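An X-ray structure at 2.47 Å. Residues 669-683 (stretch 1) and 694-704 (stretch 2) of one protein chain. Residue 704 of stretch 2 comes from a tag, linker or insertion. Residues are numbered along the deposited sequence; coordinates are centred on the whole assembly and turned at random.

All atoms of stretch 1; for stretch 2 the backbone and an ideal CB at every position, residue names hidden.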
# COMPACT_ATOMS: atom_id res chain seq x y z
N GLY A 669 10.52 5.21 9.17
CA GLY A 669 10.66 5.57 7.77
C GLY A 669 9.90 6.80 7.33
O GLY A 669 10.03 7.19 6.16
N VAL A 670 9.13 7.45 8.21
CA VAL A 670 8.43 8.66 7.81
C VAL A 670 9.42 9.80 7.61
O VAL A 670 9.25 10.63 6.70
CB VAL A 670 7.33 9.03 8.83
CG1 VAL A 670 6.29 7.92 8.92
CG2 VAL A 670 7.92 9.32 10.20
N GLU A 671 10.47 9.84 8.42
CA GLU A 671 11.50 10.86 8.24
C GLU A 671 12.18 10.71 6.89
O GLU A 671 12.28 11.67 6.12
CB GLU A 671 12.53 10.77 9.38
CG GLU A 671 12.04 11.32 10.70
CD GLU A 671 12.55 12.72 10.96
OE1 GLU A 671 13.51 12.86 11.74
OE2 GLU A 671 12.00 13.67 10.37
N TYR A 672 12.64 9.49 6.57
CA TYR A 672 13.27 9.26 5.28
C TYR A 672 12.31 9.60 4.14
O TYR A 672 12.72 10.18 3.12
CB TYR A 672 13.73 7.80 5.18
CG TYR A 672 14.33 7.40 3.85
CD1 TYR A 672 15.67 7.64 3.56
CD2 TYR A 672 13.56 6.76 2.88
CE1 TYR A 672 16.22 7.27 2.34
CE2 TYR A 672 14.10 6.39 1.66
CZ TYR A 672 15.42 6.64 1.39
OH TYR A 672 15.96 6.27 0.18
N LEU A 673 11.02 9.29 4.31
CA LEU A 673 10.07 9.54 3.23
C LEU A 673 9.76 11.02 3.10
O LEU A 673 9.62 11.53 1.98
CB LEU A 673 8.79 8.74 3.48
CG LEU A 673 7.82 8.65 2.29
CD1 LEU A 673 8.50 8.00 1.10
CD2 LEU A 673 6.56 7.89 2.68
N LEU A 674 9.66 11.74 4.22
CA LEU A 674 9.37 13.17 4.17
C LEU A 674 10.46 13.93 3.42
O LEU A 674 10.16 14.82 2.61
CB LEU A 674 9.20 13.73 5.58
CG LEU A 674 8.84 15.21 5.70
CD1 LEU A 674 7.59 15.51 4.89
CD2 LEU A 674 8.64 15.60 7.16
N THR A 675 11.72 13.58 3.65
CA THR A 675 12.80 14.29 2.98
C THR A 675 12.94 13.87 1.52
O THR A 675 13.31 14.69 0.68
CB THR A 675 14.12 14.11 3.73
OG1 THR A 675 14.47 12.72 3.77
CG2 THR A 675 13.99 14.64 5.15
N CYS A 676 12.63 12.61 1.20
CA CYS A 676 12.56 12.23 -0.21
C CYS A 676 11.43 12.96 -0.92
O CYS A 676 11.56 13.31 -2.11
CB CYS A 676 12.37 10.72 -0.35
SG CYS A 676 13.86 9.75 -0.02
N ILE A 677 10.33 13.23 -0.22
CA ILE A 677 9.23 14.00 -0.81
C ILE A 677 9.69 15.43 -1.10
O ILE A 677 9.40 15.97 -2.17
CB ILE A 677 8.01 13.98 0.12
CG1 ILE A 677 7.36 12.60 0.13
CG2 ILE A 677 7.00 15.04 -0.30
CD1 ILE A 677 6.26 12.49 1.17
N LYS A 678 10.40 16.04 -0.16
CA LYS A 678 10.90 17.40 -0.38
C LYS A 678 11.80 17.45 -1.60
O LYS A 678 11.67 18.34 -2.45
CB LYS A 678 11.65 17.90 0.85
CG LYS A 678 10.81 17.99 2.11
CD LYS A 678 11.66 18.43 3.28
CE LYS A 678 10.84 18.56 4.55
NZ LYS A 678 11.70 19.03 5.68
N ILE A 679 12.72 16.48 -1.72
CA ILE A 679 13.63 16.47 -2.86
C ILE A 679 12.87 16.26 -4.16
O ILE A 679 13.11 16.95 -5.16
CB ILE A 679 14.71 15.40 -2.65
CG1 ILE A 679 15.52 15.72 -1.40
CG2 ILE A 679 15.61 15.30 -3.88
CD1 ILE A 679 16.55 14.68 -1.04
N THR A 680 11.91 15.32 -4.16
CA THR A 680 11.12 15.07 -5.37
C THR A 680 10.29 16.30 -5.75
O THR A 680 10.20 16.65 -6.93
CB THR A 680 10.23 13.86 -5.17
OG1 THR A 680 11.04 12.71 -4.88
CG2 THR A 680 9.42 13.58 -6.42
N ILE A 681 9.68 16.96 -4.76
CA ILE A 681 8.89 18.15 -5.05
C ILE A 681 9.78 19.27 -5.57
O ILE A 681 9.42 19.97 -6.52
CB ILE A 681 8.10 18.56 -3.79
CG1 ILE A 681 7.06 17.49 -3.47
CG2 ILE A 681 7.46 19.93 -3.98
CD1 ILE A 681 6.17 17.83 -2.30
N THR A 682 10.96 19.43 -4.97
CA THR A 682 11.91 20.43 -5.44
C THR A 682 12.29 20.19 -6.90
O THR A 682 12.25 21.11 -7.73
CB THR A 682 13.17 20.41 -4.57
OG1 THR A 682 12.80 20.59 -3.20
CG2 THR A 682 14.13 21.51 -4.99
N LYS A 683 12.66 18.95 -7.22
CA LYS A 683 13.05 18.62 -8.59
C LYS A 683 11.88 18.82 -9.55
O LYS A 683 12.03 19.44 -10.61
CB LYS A 683 13.57 17.18 -8.65
CG LYS A 683 14.43 16.85 -9.86
CD LYS A 683 13.61 16.27 -10.99
CE LYS A 683 14.48 15.95 -12.20
NZ LYS A 683 15.20 17.17 -12.69
N UNK A 694 7.93 28.98 -1.73
CA UNK A 694 7.31 27.66 -1.69
C UNK A 694 8.31 26.62 -1.20
O UNK A 694 8.02 25.81 -0.32
CB UNK A 694 6.77 27.27 -3.07
N UNK A 695 9.52 26.62 -1.78
CA UNK A 695 10.50 25.61 -1.41
C UNK A 695 11.00 25.85 0.01
O UNK A 695 11.18 24.91 0.79
CB UNK A 695 11.67 25.61 -2.40
N UNK A 696 11.17 27.12 0.39
CA UNK A 696 11.59 27.42 1.75
C UNK A 696 10.56 26.93 2.77
O UNK A 696 10.93 26.40 3.82
CB UNK A 696 11.82 28.92 1.91
N UNK A 697 9.27 27.10 2.46
CA UNK A 697 8.24 26.54 3.32
C UNK A 697 8.30 25.02 3.33
O UNK A 697 8.11 24.39 4.37
CB UNK A 697 6.86 27.01 2.87
N UNK A 698 8.57 24.42 2.17
CA UNK A 698 8.63 22.96 2.08
C UNK A 698 9.72 22.41 2.99
O UNK A 698 9.51 21.41 3.69
CB UNK A 698 8.88 22.52 0.64
N UNK A 699 10.88 23.07 3.03
CA UNK A 699 12.01 22.55 3.78
C UNK A 699 11.84 22.68 5.28
O UNK A 699 12.58 22.03 6.03
CB UNK A 699 13.29 23.27 3.35
N UNK A 700 10.87 23.48 5.75
CA UNK A 700 10.68 23.67 7.18
C UNK A 700 9.72 22.66 7.78
O UNK A 700 9.45 22.72 8.99
CB UNK A 700 10.17 25.09 7.46
N UNK A 701 9.21 21.72 6.99
CA UNK A 701 8.26 20.74 7.48
C UNK A 701 8.98 19.59 8.17
O UNK A 701 9.97 19.06 7.64
CB UNK A 701 7.39 20.22 6.33
N UNK A 702 8.49 19.20 9.34
CA UNK A 702 9.02 18.08 10.11
C UNK A 702 7.87 17.21 10.59
O UNK A 702 6.70 17.57 10.49
CB UNK A 702 9.86 18.57 11.29
N UNK A 703 8.23 16.05 11.12
CA UNK A 703 7.26 15.20 11.81
C UNK A 703 7.09 15.70 13.23
O UNK A 703 8.05 16.19 13.85
CB UNK A 703 7.70 13.73 11.80
N UNK A 704 5.87 15.60 13.75
CA UNK A 704 5.57 16.12 15.08
C UNK A 704 6.41 15.39 16.12
O UNK A 704 6.51 14.15 16.11
CB UNK A 704 4.08 15.98 15.40

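Helix 670-683 of stretch 1 and the helix that opens stretch 2 run nearly antiparallel (172°), their axes 10.3 Å apart at closest approach, so contacts descend stretch 1 as they ascend stretch 2. Position 694 has helical angles (-63/-48), and no atom of stretch 1 lies within 5.5 Å of its ideal CB. Stretch 1 therefore sets no preference; the residue is I694.

At position 695 CA-to-CB points sideways, and the ideal CB is 5.2 Å from T682 OG1. A medium or large side chain, apolar or polar, could reach the threonine. The deposited I695 (chi1 m, chi2 p) brings CG1 to 4.3 Å from T682 OG1, a loose packing contact.

Positions 696 and 697 are helical and out of reach, leaving almost any helix-compatible residue possible; they are E696 and W697, the latter with NE1 hydrogen-bonded elsewhere in the structure.

Position 698 points toward stretch 1. Its CA lies 6.5 Å from K678 CA, the closest register pair, and its ideal CB lies 5.1 Å from K678 CG and 5.5 Å from I681 CG2. Aliphatic carbon from both residues favours leucine, isoleucine or methionine. It is L698, chi1 t and chi2 p: its CD2 packs 3.8 Å from I681 CG2 and equally 3.8 Å from T682 OG1, while its CG lies 4.0 Å from K678 CG.

At position 699 CA-to-CB is sideways, with the ideal CB 5.1 Å from K678 NZ. An acidic side chain might answer that charge, whereas a long polar or aromatic one could extend to T682. Y699 takes the second course. With chi1 m the ring reaches T682, and its OH donates a hydrogen bond to T682 OG1 (2.9 Å), which meets the ring at its edge. T682 OG1 in turn donates to K678 O (2.6 Å), so the two bonds form a chain. The backbone also contributes, Y699 O accepting from K678 NZ at 3.1 Å.

Position 700 (-90/3) points away, so small or polar residues suit it; it is T700, without contact.

Position 701 turns toward stretch 1 with extended angles (-83/134). Its ideal CB is 4.2 Å from K678 CE and 4.9 Å from L674 CD2, favouring an aliphatic residue. L701 supplies CB against K678 CE at 4.2 Å. Its carbonyl matters more: the lysine, chi1 m and chi2 to chi4 t, brings K678 NZ to 2.6 Å from L701 O, its second backbone acceptor.

Position 702 points away in a strand, permitting polar or beta-branched residues. In T702 it is the backbone that touches stretch 1, C lying 3.9 Å from L674 CD2.

Position 703 points back. Its ideal CB is 4.7 Å from V670 CG2, 5.1 Å from L674 CD2 and 4.5 Å from E671 OE2, so valine, isoleucine or leucine fits, and a basic residue could answer the glutamate. I703 sets CG2 3.8 Å from V670 CG2 and 4.4 Å from L674 CD2; CG1 approaches E671 OE2 to 3.2 Å.

Position 704 is out of reach and unconstrained; V704 is tag-derived and poorly ordered.

Stretch 2 694-704: IIEWLYTLTIV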
# COMPACT_ATOMS: atom_id res chain seq x y z
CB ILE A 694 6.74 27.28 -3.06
CG1 ILE A 694 5.65 28.26 -3.50
CG2 ILE A 694 6.19 25.86 -3.03
CD1 ILE A 694 5.15 28.01 -4.91
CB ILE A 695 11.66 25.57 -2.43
CG1 ILE A 695 11.35 24.62 -3.60
CG2 ILE A 695 12.92 25.02 -1.79
CD1 ILE A 695 10.09 24.93 -4.37
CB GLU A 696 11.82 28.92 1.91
CG GLU A 696 12.26 29.32 3.31
CD GLU A 696 12.32 30.82 3.49
OE1 GLU A 696 11.83 31.54 2.59
OE2 GLU A 696 12.87 31.27 4.52
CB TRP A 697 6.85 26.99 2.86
CG TRP A 697 5.74 26.16 3.43
CD1 TRP A 697 5.11 26.36 4.62
CD2 TRP A 697 5.14 25.00 2.84
NE1 TRP A 697 4.15 25.40 4.81
CE2 TRP A 697 4.14 24.55 3.73
CE3 TRP A 697 5.34 24.30 1.65
CZ2 TRP A 697 3.35 23.44 3.47
CZ3 TRP A 697 4.55 23.19 1.39
CH2 TRP A 697 3.57 22.77 2.30
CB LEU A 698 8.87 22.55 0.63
CG LEU A 698 9.06 21.07 0.33
CD1 LEU A 698 7.74 20.34 0.42
CD2 LEU A 698 9.69 20.90 -1.05
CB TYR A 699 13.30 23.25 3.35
CG TYR A 699 13.77 22.87 1.96
CD1 TYR A 699 13.13 21.87 1.24
CD2 TYR A 699 14.86 23.50 1.38
CE1 TYR A 699 13.56 21.51 -0.02
CE2 TYR A 699 15.30 23.15 0.12
CZ TYR A 699 14.64 22.15 -0.58
OH TYR A 699 15.06 21.79 -1.84
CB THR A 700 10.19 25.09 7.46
OG1 THR A 700 10.40 25.40 8.84
CG2 THR A 700 8.70 25.21 7.17
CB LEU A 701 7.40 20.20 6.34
CG LEU A 701 6.57 21.23 5.57
CD1 LEU A 701 5.82 20.55 4.43
CD2 LEU A 701 5.60 21.93 6.51
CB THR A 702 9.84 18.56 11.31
OG1 THR A 702 9.02 19.38 12.15
CG2 THR A 702 11.06 19.35 10.87
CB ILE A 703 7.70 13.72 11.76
CG1 ILE A 703 9.22 13.60 11.89
CG2 ILE A 703 7.22 13.07 10.48
CD1 ILE A 703 9.75 13.59 13.32
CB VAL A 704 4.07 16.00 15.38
CG1 VAL A 704 3.82 15.75 16.86
CG2 VAL A 704 3.36 17.27 14.95
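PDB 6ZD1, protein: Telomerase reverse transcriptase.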